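Local coordinates for DUF3013 family protein (Enterococcus faecalis, PDB 3NAT) that is of unknown function but adopts an alpha-beta half-sandwich fold and belongs to the DUF3013 family, at residues H35-N47 and E64-N76. Residues are numbered along the deposited sequence; the frame is centred on the assembly and turned at random.
Sequences HTIEVIVRLYAEN and EFIEFEDGLLFYN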
# COMPACT_ATOMS: atom_id res chain seq x y z
N HIS A 35 2.12 12.08 1.39
CA HIS A 35 0.79 11.95 0.79
C HIS A 35 -0.03 10.93 1.54
O HIS A 35 -0.60 10.02 0.94
CB HIS A 35 0.91 11.54 -0.67
CG HIS A 35 1.55 12.58 -1.52
ND1 HIS A 35 0.81 13.48 -2.26
CD2 HIS A 35 2.85 12.89 -1.73
CE1 HIS A 35 1.64 14.29 -2.91
NE2 HIS A 35 2.88 13.95 -2.60
N THR A 36 -0.10 11.12 2.85
CA THR A 36 -0.63 10.10 3.72
C THR A 36 -1.41 10.73 4.86
O THR A 36 -1.05 11.79 5.36
CB THR A 36 0.52 9.29 4.29
OG1 THR A 36 0.39 7.92 3.87
CG2 THR A 36 0.55 9.38 5.79
N ILE A 37 -2.49 10.07 5.25
CA ILE A 37 -3.30 10.56 6.36
C ILE A 37 -3.50 9.43 7.34
O ILE A 37 -4.08 8.40 6.99
CB ILE A 37 -4.68 11.01 5.89
CG1 ILE A 37 -4.58 12.31 5.08
CG2 ILE A 37 -5.60 11.20 7.07
CD1 ILE A 37 -5.92 12.78 4.51
N GLU A 38 -3.03 9.62 8.57
CA GLU A 38 -3.08 8.55 9.56
C GLU A 38 -4.04 8.87 10.68
O GLU A 38 -4.03 9.97 11.22
CB GLU A 38 -1.69 8.29 10.13
CG GLU A 38 -1.64 7.23 11.21
CD GLU A 38 -0.22 7.05 11.78
OE1 GLU A 38 0.64 7.93 11.54
OE2 GLU A 38 0.02 6.04 12.48
N VAL A 39 -4.88 7.90 11.02
CA VAL A 39 -5.79 8.03 12.15
C VAL A 39 -5.20 7.32 13.34
O VAL A 39 -5.08 6.10 13.34
CB VAL A 39 -7.14 7.40 11.84
CG1 VAL A 39 -8.05 7.49 13.05
CG2 VAL A 39 -7.77 8.06 10.63
N ILE A 40 -4.82 8.09 14.36
CA ILE A 40 -4.27 7.51 15.58
C ILE A 40 -5.35 7.23 16.58
O ILE A 40 -6.35 7.94 16.67
CB ILE A 40 -3.26 8.42 16.26
CG1 ILE A 40 -2.55 9.32 15.24
CG2 ILE A 40 -2.30 7.59 17.11
CD1 ILE A 40 -1.80 8.59 14.19
N VAL A 41 -5.12 6.21 17.39
CA VAL A 41 -6.16 5.64 18.21
C VAL A 41 -5.55 5.14 19.51
O VAL A 41 -4.52 4.45 19.49
CB VAL A 41 -6.83 4.50 17.42
CG1 VAL A 41 -7.05 3.29 18.28
CG2 VAL A 41 -8.11 4.98 16.79
N ARG A 42 -6.14 5.50 20.64
CA ARG A 42 -5.63 5.06 21.93
C ARG A 42 -6.72 4.52 22.84
O ARG A 42 -7.70 5.20 23.10
CB ARG A 42 -4.91 6.19 22.66
CG ARG A 42 -3.59 6.60 22.06
CD ARG A 42 -3.59 8.08 21.78
NE ARG A 42 -2.30 8.69 22.08
CZ ARG A 42 -2.14 9.98 22.32
NH1 ARG A 42 -0.93 10.47 22.59
NH2 ARG A 42 -3.19 10.80 22.29
N LEU A 43 -6.53 3.30 23.33
CA LEU A 43 -7.37 2.77 24.40
C LEU A 43 -6.63 2.79 25.73
O LEU A 43 -5.42 2.58 25.80
CB LEU A 43 -7.81 1.34 24.08
CG LEU A 43 -8.62 1.15 22.79
CD1 LEU A 43 -9.10 -0.28 22.63
CD2 LEU A 43 -9.80 2.11 22.78
N TYR A 44 -7.37 3.06 26.80
CA TYR A 44 -6.81 3.00 28.15
C TYR A 44 -7.57 1.99 29.00
O TYR A 44 -8.74 1.70 28.74
CB TYR A 44 -6.84 4.38 28.81
CG TYR A 44 -6.08 5.44 28.04
CD1 TYR A 44 -4.70 5.54 28.12
CD2 TYR A 44 -6.76 6.35 27.24
CE1 TYR A 44 -4.01 6.52 27.42
CE2 TYR A 44 -6.08 7.33 26.54
CZ TYR A 44 -4.71 7.41 26.63
OH TYR A 44 -4.04 8.39 25.92
N ALA A 45 -6.89 1.44 30.00
CA ALA A 45 -7.51 0.51 30.93
C ALA A 45 -6.72 0.47 32.23
O ALA A 45 -5.51 0.68 32.23
CB ALA A 45 -7.63 -0.87 30.32
N GLU A 46 -7.42 0.21 33.33
CA GLU A 46 -6.79 0.21 34.64
C GLU A 46 -6.19 -1.16 34.95
O GLU A 46 -6.88 -2.18 34.88
CB GLU A 46 -7.82 0.60 35.70
CG GLU A 46 -7.23 0.85 37.08
CD GLU A 46 -8.30 1.11 38.11
OE1 GLU A 46 -8.02 0.91 39.32
OE2 GLU A 46 -9.42 1.52 37.72
N ASN A 47 -4.90 -1.18 35.29
CA ASN A 47 -4.20 -2.42 35.61
C ASN A 47 -4.29 -2.77 37.10
O ASN A 47 -3.72 -2.08 37.94
CB ASN A 47 -2.73 -2.31 35.19
CG ASN A 47 -2.04 -3.65 35.16
OD1 ASN A 47 -2.69 -4.69 35.24
ND2 ASN A 47 -0.72 -3.63 35.03
N GLU A 64 -0.25 0.31 36.15
CA GLU A 64 -1.35 0.88 36.92
C GLU A 64 -2.50 1.34 36.04
O GLU A 64 -3.67 1.13 36.36
CB GLU A 64 -0.85 2.02 37.82
CG GLU A 64 0.40 2.72 37.31
CD GLU A 64 0.17 3.49 36.02
OE1 GLU A 64 -0.93 4.07 35.87
OE2 GLU A 64 1.08 3.52 35.17
N PHE A 65 -2.17 1.98 34.92
CA PHE A 65 -3.18 2.41 33.95
C PHE A 65 -2.61 2.28 32.54
O PHE A 65 -1.97 3.20 32.03
CB PHE A 65 -3.61 3.85 34.21
CG PHE A 65 -5.05 4.11 33.88
CD1 PHE A 65 -6.02 4.05 34.87
CD2 PHE A 65 -5.44 4.41 32.59
CE1 PHE A 65 -7.35 4.30 34.58
CE2 PHE A 65 -6.77 4.66 32.28
CZ PHE A 65 -7.73 4.60 33.28
N ILE A 66 -2.85 1.13 31.92
CA ILE A 66 -2.23 0.81 30.64
C ILE A 66 -2.82 1.61 29.48
O ILE A 66 -3.96 2.06 29.52
CB ILE A 66 -2.35 -0.68 30.30
CG1 ILE A 66 -3.80 -1.05 30.02
CG2 ILE A 66 -1.82 -1.54 31.44
CD1 ILE A 66 -4.00 -2.53 29.84
N GLU A 67 -2.00 1.79 28.45
CA GLU A 67 -2.40 2.53 27.27
C GLU A 67 -2.05 1.71 26.03
O GLU A 67 -0.97 1.14 25.94
CB GLU A 67 -1.69 3.87 27.21
CG GLU A 67 -1.40 4.36 25.80
CD GLU A 67 -1.10 5.84 25.75
OE1 GLU A 67 -0.82 6.42 26.82
OE2 GLU A 67 -1.15 6.43 24.64
N PHE A 68 -2.98 1.63 25.10
CA PHE A 68 -2.71 0.93 23.86
C PHE A 68 -2.94 1.86 22.69
O PHE A 68 -4.01 2.44 22.56
CB PHE A 68 -3.59 -0.30 23.74
CG PHE A 68 -3.36 -1.08 22.48
CD1 PHE A 68 -2.58 -2.21 22.49
CD2 PHE A 68 -3.91 -0.66 21.28
CE1 PHE A 68 -2.35 -2.92 21.34
CE2 PHE A 68 -3.69 -1.37 20.13
CZ PHE A 68 -2.92 -2.51 20.16
N GLU A 69 -1.93 2.01 21.84
CA GLU A 69 -2.06 2.91 20.71
C GLU A 69 -1.90 2.16 19.40
O GLU A 69 -1.15 1.20 19.31
CB GLU A 69 -1.04 4.03 20.81
CG GLU A 69 -1.09 4.98 19.63
CD GLU A 69 -0.13 6.14 19.78
OE1 GLU A 69 1.03 6.00 19.31
OE2 GLU A 69 -0.52 7.17 20.36
N ASP A 70 -2.63 2.61 18.38
CA ASP A 70 -2.51 2.05 17.04
C ASP A 70 -2.83 3.11 15.99
O ASP A 70 -3.21 4.23 16.33
CB ASP A 70 -3.40 0.82 16.87
CG ASP A 70 -2.82 -0.20 15.92
OD1 ASP A 70 -2.04 0.19 15.02
OD2 ASP A 70 -3.13 -1.40 16.08
N GLY A 71 -2.67 2.76 14.72
CA GLY A 71 -2.90 3.69 13.64
C GLY A 71 -3.43 3.04 12.37
O GLY A 71 -3.08 1.89 12.04
N LEU A 72 -4.28 3.79 11.67
CA LEU A 72 -4.88 3.37 10.41
C LEU A 72 -4.50 4.37 9.32
O LEU A 72 -4.72 5.57 9.48
CB LEU A 72 -6.40 3.30 10.56
CG LEU A 72 -6.93 2.34 11.64
CD1 LEU A 72 -6.85 2.96 13.01
CD2 LEU A 72 -8.35 1.92 11.33
N LEU A 73 -3.95 3.89 8.22
CA LEU A 73 -3.34 4.80 7.24
C LEU A 73 -4.05 4.91 5.89
O LEU A 73 -4.46 3.92 5.29
CB LEU A 73 -1.89 4.40 7.01
CG LEU A 73 -1.04 5.41 6.25
CD1 LEU A 73 -0.74 6.61 7.14
CD2 LEU A 73 0.25 4.75 5.79
N PHE A 74 -4.16 6.14 5.40
CA PHE A 74 -4.64 6.39 4.05
C PHE A 74 -3.47 6.82 3.20
O PHE A 74 -2.73 7.72 3.58
CB PHE A 74 -5.67 7.50 4.07
CG PHE A 74 -6.96 7.11 4.70
CD1 PHE A 74 -7.94 6.47 3.97
CD2 PHE A 74 -7.21 7.40 6.03
CE1 PHE A 74 -9.14 6.11 4.54
CE2 PHE A 74 -8.42 7.05 6.61
CZ PHE A 74 -9.38 6.40 5.86
N TYR A 75 -3.29 6.18 2.04
CA TYR A 75 -2.11 6.46 1.24
C TYR A 75 -2.39 6.46 -0.24
O TYR A 75 -3.32 5.80 -0.71
CB TYR A 75 -1.02 5.42 1.52
CG TYR A 75 -1.36 4.05 0.99
CD1 TYR A 75 -0.72 3.53 -0.13
CD2 TYR A 75 -2.32 3.27 1.60
CE1 TYR A 75 -1.02 2.27 -0.62
CE2 TYR A 75 -2.64 2.01 1.11
CZ TYR A 75 -1.98 1.51 0.01
OH TYR A 75 -2.30 0.25 -0.46
N ASN A 76 -1.59 7.23 -0.97
CA ASN A 76 -1.60 7.23 -2.42
C ASN A 76 -0.61 6.19 -2.91
O ASN A 76 0.58 6.33 -2.67
CB ASN A 76 -1.22 8.60 -2.96
CG ASN A 76 -1.38 8.69 -4.47
OD1 ASN A 76 -1.43 7.67 -5.16
ND2 ASN A 76 -1.45 9.91 -4.98
O HOH W 1 -2.01 11.82 -3.02
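Ile37 and Phe74 begin a ladder of antiparallel hydrogen-bonded pairs that runs through Val39–Leu72, Val41–Asp70 and Leu43–Phe68 to Ala45–Ile66. The axes of strands 36-46 and 65-75 make an angle of 159°, and the alternating non-hydrogen-bonded pairs extend from Thr36–Tyr75 to Glu46–Phe65 without a bulge. Val39 N to Leu72 O measures 2.8 Å and is nearly straight (174°), whereas the bond from Ile66 N to Ala45 O is weak. Phe74 O accepts twice, from Ile37 N in its carbonyl plane and from Thr36 OG1, 3.1 Å away and above that plane.

Alternation sorts the side chains. Ile37, Val39, Val41, Ala45, Leu72 and Phe74 share one face, where helices 9-20 and 101-125 pack, as expected of an alpha-beta half sandwich whose two central strands these are. Phe74, with CG anti to its carbonyl carbon (chi1 -71°), presents its ring edge to Ile37 O and brings CE2 to 4.2 Å from Val39 CG2; its ring also meets Phe107 edge-to-face.

The other face carries a salt-bridge network. Arg42 and Glu69 run side by side, and Arg42 NE lies 2.9 Å from Glu69 OE2, though the hydrogen bond is weak because it is bent. Glu67 OE2 sits 3.6 Å from Arg42 NE, well out of the guanidinium plane, a long ion pair without a directed N-H. Glu67 also lies along Tyr44, its OE1 at the ring edge near CE1. Next to them Phe65 folds toward strand 36-46: one ring face covers Ala45 O and Glu46 CA, while CE2 approaches Tyr44 CB.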